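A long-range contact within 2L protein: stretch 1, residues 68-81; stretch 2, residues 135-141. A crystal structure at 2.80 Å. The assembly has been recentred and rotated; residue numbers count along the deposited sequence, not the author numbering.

Stretch 1, residues 68-81: FWYSLMKETLEEIN
Stretch 2 135-141: FPKVGML

Stretch 1 is helical along its length and belongs to a helix that begins before Phe-68, with backbone N-to-O hydrogen bonds such as Thr-76 N to Leu-72 O (3.0 Å) and Ile-80 N to Thr-76 O (3.0 Å). Stretch 2 is a mostly irregular segment laid along one side of this helix, ending in a 3-10 segment at Met-140 and Leu-141. The two run in opposite senses: Pro-136 lies near Ile-80 (CA to CA 6.9 Å), the CA atoms of Gly-139 and Thr-76 lie 4.1 Å apart, and Met-140 reaches back to Trp-69. Together they bury 457 Å², counting both sides.

Phe-135, in an extended conformation (phi/psi -143/142, chi1 p), makes no contact with the helix. The CA-to-CB bond of Pro-136 (-65/124, C-gamma endo) points toward the helix, and its CG lies 4.0 Å from CG1 of Ile-80, whose side chain is m at chi1 and t at chi2; this is a purely apolar contact. Lys-137 (-81/78, chi m, t, m, t) stays out of reach, while its neighbours are tied together by a tight turn in which Val-138 N donates to Pro-136 O at 2.9 Å.

Val-138 (-138/169, chi1 m) turns back toward the helix. Its CG2 packs 4.0 Å from Ile-80 CG1 and 3.6 Å from Glu-79 CB, so the aliphatic base of the glutamate (chi1 and chi2 both m, but poorly ordered) serves as a packing surface.

Gly-139 (49/-133) is where the backbones come closest. Its CA is 3.3 Å from Thr-76 OG1, and a CB in ideal position would lie 2.1 Å from that oxygen, a clash; the positive phi also favours glycine. Glu-75, t at chi1 and chi2 but poorly ordered, brings OE2 to 3.9 Å from Gly-139 CA.

Met-140 (-71/0) supplies the polar link. Its N donates to Thr-76 OG1 at 2.8 Å with a nearly straight N-H...O angle of 170°. Thr-76, chi1 m, points toward stretch 2, and the same OG1 donates to Leu-72 O at 2.9 Å. The hydroxyl thus accepts from Met-140 N while donating to the helix backbone, joining the two main chains through one oxygen.

Met-140 has the largest area of any stretch 2 residue covered by the helix (116 Å²); its side chain is p at chi1, t at chi2 and 113° at chi3. Its CB lies 3.6 Å from Leu-72 CD2, on a side chain with chi1 t and chi2 p. Its CE presses to 3.2 Å from Met-73 CG, a tight apolar approach; Met-73 (m, t, p) points away overall, yet its CB still touches stretch 2. The sulfur SD sits 4.2 Å from Trp-69 CZ3, oblique to the indole (chi1 m, chi2 116°), 71° off the normal of the six-membered ring.

Leu-141 (-95/-4, chi1 m, chi2 t) closes the segment, its N donating to Val-138 O at 2.9 Å.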

ATOM      1  N   PHE D  68       2.807  38.903 -22.694  1.00 41.62           N
ATOM      2  CA  PHE D  68       1.660  38.851 -21.789  1.00 41.62           C
ATOM      3  C   PHE D  68       1.894  39.705 -20.551  1.00 41.62           C
ATOM      4  O   PHE D  68       1.098  40.589 -20.233  1.00 41.62           O
ATOM      5  CB  PHE D  68       1.372  37.425 -21.353  1.00 46.65           C
ATOM      6  CG  PHE D  68       0.425  37.336 -20.193  1.00 39.63           C
ATOM      7  CD1 PHE D  68      -0.948  37.359 -20.397  1.00 39.63           C
ATOM      8  CD2 PHE D  68       0.912  37.261 -18.878  1.00 39.63           C
ATOM      9  CE1 PHE D  68      -1.833  37.310 -19.327  1.00 39.63           C
ATOM     10  CE2 PHE D  68       0.034  37.214 -17.794  1.00 39.63           C
ATOM     11  CZ  PHE D  68      -1.349  37.239 -18.022  1.00 39.63           C
ATOM     12  N   TRP D  69       2.994  39.442 -19.854  1.00 39.36           N
ATOM     13  CA  TRP D  69       3.309  40.182 -18.645  1.00 39.36           C
ATOM     14  C   TRP D  69       3.577  41.664 -18.881  1.00 39.36           C
ATOM     15  O   TRP D  69       3.060  42.526 -18.166  1.00 39.36           O
ATOM     16  CB  TRP D  69       4.500  39.537 -17.935  1.00 40.28           C
ATOM     17  CG  TRP D  69       4.151  38.232 -17.282  1.00 33.43           C
ATOM     18  CD1 TRP D  69       4.646  36.992 -17.590  1.00 33.43           C
ATOM     19  CD2 TRP D  69       3.190  38.030 -16.233  1.00 33.43           C
ATOM     20  NE1 TRP D  69       4.052  36.034 -16.805  1.00 33.43           N
ATOM     21  CE2 TRP D  69       3.154  36.641 -15.961  1.00 33.43           C
ATOM     22  CE3 TRP D  69       2.352  38.891 -15.497  1.00 33.43           C
ATOM     23  CZ2 TRP D  69       2.310  36.088 -14.976  1.00 33.43           C
ATOM     24  CZ3 TRP D  69       1.515  38.341 -14.521  1.00 33.43           C
ATOM     25  CH2 TRP D  69       1.504  36.951 -14.273  1.00 33.43           C
ATOM     26  N   TYR D  70       4.388  41.977 -19.877  1.00 44.34           N
ATOM     27  CA  TYR D  70       4.676  43.374 -20.153  1.00 44.34           C
ATOM     28  C   TYR D  70       3.376  44.159 -20.263  1.00 44.34           C
ATOM     29  O   TYR D  70       3.171  45.171 -19.597  1.00 44.34           O
ATOM     30  CB  TYR D  70       5.448  43.522 -21.458  1.00 46.92           C
ATOM     31  CG  TYR D  70       5.556  44.961 -21.872  1.00 45.49           C
ATOM     32  CD1 TYR D  70       6.476  45.810 -21.261  1.00 45.49           C
ATOM     33  CD2 TYR D  70       4.679  45.498 -22.813  1.00 45.49           C
ATOM     34  CE1 TYR D  70       6.524  47.160 -21.571  1.00 45.49           C
ATOM     35  CE2 TYR D  70       4.705  46.842 -23.133  1.00 45.49           C
ATOM     36  CZ  TYR D  70       5.634  47.673 -22.504  1.00 45.49           C
ATOM     37  OH  TYR D  70       5.677  49.021 -22.781  1.00 45.49           O
ATOM     38  N   SER D  71       2.495  43.676 -21.122  1.00 42.92           N
ATOM     39  CA  SER D  71       1.225  44.331 -21.343  1.00 42.92           C
ATOM     40  C   SER D  71       0.363  44.443 -20.081  1.00 42.92           C
ATOM     41  O   SER D  71      -0.122  45.519 -19.748  1.00 42.92           O
ATOM     42  CB  SER D  71       0.463  43.588 -22.432  1.00 64.55           C
ATOM     43  OG  SER D  71      -0.839  44.117 -22.547  1.00 63.17           O
ATOM     44  N   LEU D  72       0.180  43.331 -19.379  1.00 37.31           N
ATOM     45  CA  LEU D  72      -0.643  43.327 -18.188  1.00 37.31           C
ATOM     46  C   LEU D  72      -0.025  44.148 -17.078  1.00 37.31           C
ATOM     47  O   LEU D  72      -0.733  44.718 -16.268  1.00 37.31           O
ATOM     48  CB  LEU D  72      -0.880  41.894 -17.716  1.00 55.80           C
ATOM     49  CG  LEU D  72      -1.759  41.779 -16.475  1.00 33.04           C
ATOM     50  CD1 LEU D  72      -3.076  42.519 -16.666  1.00 33.04           C
ATOM     51  CD2 LEU D  72      -1.988  40.317 -16.189  1.00 33.04           C
ATOM     52  N   MET D  73       1.298  44.204 -17.025  1.00 51.74           N
ATOM     53  CA  MET D  73       1.966  44.986 -15.988  1.00 51.74           C
ATOM     54  C   MET D  73       1.885  46.459 -16.338  1.00 51.74           C
ATOM     55  O   MET D  73       1.767  47.315 -15.474  1.00 51.74           O
ATOM     56  CB  MET D  73       3.416  44.566 -15.856  1.00 80.02           C
ATOM     57  CG  MET D  73       3.557  43.183 -15.310  1.00 48.74           C
ATOM     58  SD  MET D  73       5.241  42.765 -14.954  1.00 48.74           S
ATOM     59  CE  MET D  73       5.583  43.979 -13.678  1.00 48.74           C
ATOM     60  N   LYS D  74       1.955  46.757 -17.623  1.00 42.96           N
ATOM     61  CA  LYS D  74       1.846  48.127 -18.071  1.00 42.96           C
ATOM     62  C   LYS D  74       0.450  48.605 -17.634  1.00 42.96           C
ATOM     63  O   LYS D  74       0.302  49.690 -17.093  1.00 42.96           O
ATOM     64  CB  LYS D  74       1.974  48.181 -19.591  1.00104.93           C
ATOM     65  CG  LYS D  74       1.899  49.571 -20.154  1.00 56.39           C
ATOM     66  CD  LYS D  74       1.836  49.532 -21.651  1.00 56.39           C
ATOM     67  CE  LYS D  74       1.481  50.891 -22.221  1.00 56.39           C
ATOM     68  NZ  LYS D  74       1.403  50.843 -23.720  1.00 56.39           N
ATOM     69  N   GLU D  75      -0.571  47.782 -17.868  1.00 58.03           N
ATOM     70  CA  GLU D  75      -1.940  48.130 -17.493  1.00 58.03           C
ATOM     71  C   GLU D  75      -2.006  48.388 -15.990  1.00 58.03           C
ATOM     72  O   GLU D  75      -2.570  49.376 -15.548  1.00 58.03           O
ATOM     73  CB  GLU D  75      -2.906  46.996 -17.854  1.00151.17           C
ATOM     74  CG  GLU D  75      -4.366  47.335 -17.598  1.00126.97           C
ATOM     75  CD  GLU D  75      -5.272  46.117 -17.621  1.00126.97           C
ATOM     76  OE1 GLU D  75      -5.227  45.351 -18.608  1.00126.97           O
ATOM     77  OE2 GLU D  75      -6.036  45.928 -16.650  1.00126.97           O
ATOM     78  N   THR D  76      -1.412  47.492 -15.210  1.00 46.83           N
ATOM     79  CA  THR D  76      -1.416  47.602 -13.764  1.00 46.83           C
ATOM     80  C   THR D  76      -0.704  48.845 -13.275  1.00 46.83           C
ATOM     81  O   THR D  76      -1.143  49.491 -12.331  1.00 46.83           O
ATOM     82  CB  THR D  76      -0.752  46.394 -13.116  1.00 55.34           C
ATOM     83  OG1 THR D  76      -1.438  45.209 -13.529  1.00 41.33           O
ATOM     84  CG2 THR D  76      -0.795  46.521 -11.588  1.00 41.33           C
ATOM     85  N   LEU D  77       0.406  49.180 -13.904  1.00 60.68           N
ATOM     86  CA  LEU D  77       1.136  50.357 -13.493  1.00 60.68           C
ATOM     87  C   LEU D  77       0.311  51.623 -13.749  1.00 60.68           C
ATOM     88  O   LEU D  77       0.290  52.529 -12.918  1.00 60.68           O
ATOM     89  CB  LEU D  77       2.466  50.423 -14.231  1.00 71.09           C
ATOM     90  CG  LEU D  77       3.386  51.593 -13.866  1.00 42.97           C
ATOM     91  CD1 LEU D  77       3.422  51.805 -12.347  1.00 42.97           C
ATOM     92  CD2 LEU D  77       4.785  51.315 -14.412  1.00 42.97           C
ATOM     93  N   GLU D  78      -0.379  51.682 -14.888  1.00 65.37           N
ATOM     94  CA  GLU D  78      -1.205  52.838 -15.221  1.00 65.37           C
ATOM     95  C   GLU D  78      -2.300  53.043 -14.177  1.00 65.37           C
ATOM     96  O   GLU D  78      -2.494  54.157 -13.694  1.00 65.37           O
ATOM     97  CB  GLU D  78      -1.822  52.666 -16.615  1.00143.04           C
ATOM     98  CG  GLU D  78      -0.807  52.773 -17.748  1.00107.50           C
ATOM     99  CD  GLU D  78      -1.435  52.640 -19.128  1.00107.50           C
ATOM    100  OE1 GLU D  78      -2.421  53.358 -19.398  1.00107.50           O
ATOM    101  OE2 GLU D  78      -0.940  51.829 -19.943  1.00107.50           O
ATOM    102  N   GLU D  79      -3.003  51.966 -13.822  1.00 65.30           N
ATOM    103  CA  GLU D  79      -4.078  52.037 -12.834  1.00 65.30           C
ATOM    104  C   GLU D  79      -3.514  52.495 -11.494  1.00 65.30           C
ATOM    105  O   GLU D  79      -4.092  53.341 -10.813  1.00 65.30           O
ATOM    106  CB  GLU D  79      -4.751  50.672 -12.671  1.00142.80           C
ATOM    107  CG  GLU D  79      -5.294  50.084 -13.961  1.00119.04           C
ATOM    108  CD  GLU D  79      -6.441  50.887 -14.544  1.00119.04           C
ATOM    109  OE1 GLU D  79      -6.266  52.101 -14.776  1.00119.04           O
ATOM    110  OE2 GLU D  79      -7.518  50.296 -14.775  1.00119.04           O
ATOM    111  N   ILE D  80      -2.374  51.929 -11.118  1.00 81.56           N
ATOM    112  CA  ILE D  80      -1.730  52.277  -9.860  1.00 81.56           C
ATOM    113  C   ILE D  80      -1.394  53.753  -9.787  1.00 81.56           C
ATOM    114  O   ILE D  80      -1.467  54.357  -8.719  1.00 81.56           O
ATOM    115  CB  ILE D  80      -0.437  51.466  -9.655  1.00 85.01           C
ATOM    116  CG1 ILE D  80      -0.781  50.028  -9.263  1.00 55.06           C
ATOM    117  CG2 ILE D  80       0.404  52.088  -8.581  1.00 55.06           C
ATOM    118  CD1 ILE D  80       0.427  49.144  -9.066  1.00 55.06           C
ATOM    119  N   ASN D  81      -1.035  54.343 -10.920  1.00 74.86           N
ATOM    120  CA  ASN D  81      -0.688  55.755 -10.935  1.00 74.86           C
ATOM    121  C   ASN D  81      -1.857  56.734 -10.922  1.00 74.86           C
ATOM    122  O   ASN D  81      -1.641  57.934 -10.769  1.00 74.86           O
ATOM    123  CB  ASN D  81       0.218  56.068 -12.123  1.00 68.77           C
ATOM    124  CG  ASN D  81       1.598  55.482 -11.960  1.00 57.69           C
ATOM    125  OD1 ASN D  81       2.095  55.365 -10.847  1.00 57.69           O
ATOM    126  ND2 ASN D  81       2.234  55.128 -13.068  1.00 57.69           N
ATOM    127  N   PHE D 135      -2.761  46.956  -0.699  1.00 69.68           N
ATOM    128  CA  PHE D 135      -2.422  47.135  -2.111  1.00 69.68           C
ATOM    129  C   PHE D 135      -3.675  47.376  -2.940  1.00 69.68           C
ATOM    130  O   PHE D 135      -4.724  46.768  -2.699  1.00 69.68           O
ATOM    131  CB  PHE D 135      -1.668  45.913  -2.646  1.00 59.48           C
ATOM    132  CG  PHE D 135      -2.508  44.672  -2.747  1.00 59.48           C
ATOM    133  CD1 PHE D 135      -3.285  44.432  -3.876  1.00 59.48           C
ATOM    134  CD2 PHE D 135      -2.525  43.740  -1.712  1.00 59.48           C
ATOM    135  CE1 PHE D 135      -4.068  43.276  -3.975  1.00 59.48           C
ATOM    136  CE2 PHE D 135      -3.304  42.579  -1.799  1.00 59.48           C
ATOM    137  CZ  PHE D 135      -4.078  42.347  -2.932  1.00 59.48           C
ATOM    138  N   PRO D 136      -3.577  48.267  -3.937  1.00 59.28           N
ATOM    139  CA  PRO D 136      -4.706  48.596  -4.810  1.00 59.28           C
ATOM    140  C   PRO D 136      -5.161  47.413  -5.657  1.00 59.28           C
ATOM    141  O   PRO D 136      -4.366  46.817  -6.379  1.00 59.28           O
ATOM    142  CB  PRO D 136      -4.160  49.742  -5.655  1.00 42.98           C
ATOM    143  CG  PRO D 136      -2.713  49.408  -5.780  1.00 42.98           C
ATOM    144  CD  PRO D 136      -2.355  48.967  -4.367  1.00 42.98           C
ATOM    145  N   LYS D 137      -6.441  47.068  -5.560  1.00 77.58           N
ATOM    146  CA  LYS D 137      -6.972  45.953  -6.330  1.00 77.58           C
ATOM    147  C   LYS D 137      -7.281  46.376  -7.766  1.00 77.58           C
ATOM    148  O   LYS D 137      -8.432  46.602  -8.139  1.00 77.58           O
ATOM    149  CB  LYS D 137      -8.209  45.370  -5.637  1.00 99.31           C
ATOM    150  CG  LYS D 137      -7.852  44.507  -4.424  1.00 99.31           C
ATOM    151  CD  LYS D 137      -9.075  43.920  -3.750  1.00 99.31           C
ATOM    152  CE  LYS D 137      -9.881  45.000  -3.039  1.00 99.31           C
ATOM    153  NZ  LYS D 137     -11.077  44.451  -2.338  1.00 99.31           N
ATOM    154  N   VAL D 138      -6.221  46.464  -8.565  1.00 66.73           N
ATOM    155  CA  VAL D 138      -6.309  46.862  -9.959  1.00 66.73           C
ATOM    156  C   VAL D 138      -5.398  45.983 -10.803  1.00 66.73           C
ATOM    157  O   VAL D 138      -4.574  45.242 -10.271  1.00 66.73           O
ATOM    158  CB  VAL D 138      -5.862  48.322 -10.139  1.00 55.93           C
ATOM    159  CG1 VAL D 138      -6.592  49.199  -9.152  1.00 55.93           C
ATOM    160  CG2 VAL D 138      -4.361  48.438  -9.935  1.00 55.93           C
ATOM    161  N   GLY D 139      -5.545  46.081 -12.119  1.00 52.14           N
ATOM    162  CA  GLY D 139      -4.729  45.296 -13.022  1.00 52.14           C
ATOM    163  C   GLY D 139      -4.632  43.813 -12.712  1.00 52.14           C
ATOM    164  O   GLY D 139      -5.633  43.135 -12.452  1.00 52.14           O
ATOM    165  N   MET D 140      -3.402  43.311 -12.741  1.00 60.05           N
ATOM    166  CA  MET D 140      -3.117  41.907 -12.484  1.00 60.05           C
ATOM    167  C   MET D 140      -3.311  41.541 -11.024  1.00 60.05           C
ATOM    168  O   MET D 140      -3.101  40.394 -10.642  1.00 60.05           O
ATOM    169  CB  MET D 140      -1.673  41.601 -12.851  1.00 60.94           C
ATOM    170  CG  MET D 140      -0.705  42.264 -11.897  1.00 60.94           C
ATOM    171  SD  MET D 140       0.951  41.574 -11.945  1.00 60.94           S
ATOM    172  CE  MET D 140       1.853  42.960 -12.607  1.00 60.94           C
ATOM    173  N   LEU D 141      -3.705  42.509 -10.208  1.00 73.51           N
ATOM    174  CA  LEU D 141      -3.876  42.258  -8.787  1.00 73.51           C
ATOM    175  C   LEU D 141      -5.276  41.897  -8.290  1.00 73.51           C
ATOM    176  O   LEU D 141      -5.442  41.598  -7.111  1.00 73.51           O
ATOM    177  CB  LEU D 141      -3.341  43.451  -7.998  1.00 46.45           C
ATOM    178  CG  LEU D 141      -1.834  43.708  -8.130  1.00 46.45           C
ATOM    179  CD1 LEU D 141      -1.459  44.982  -7.392  1.00 46.45           C
ATOM    180  CD2 LEU D 141      -1.070  42.525  -7.560  1.00 46.45           C
TER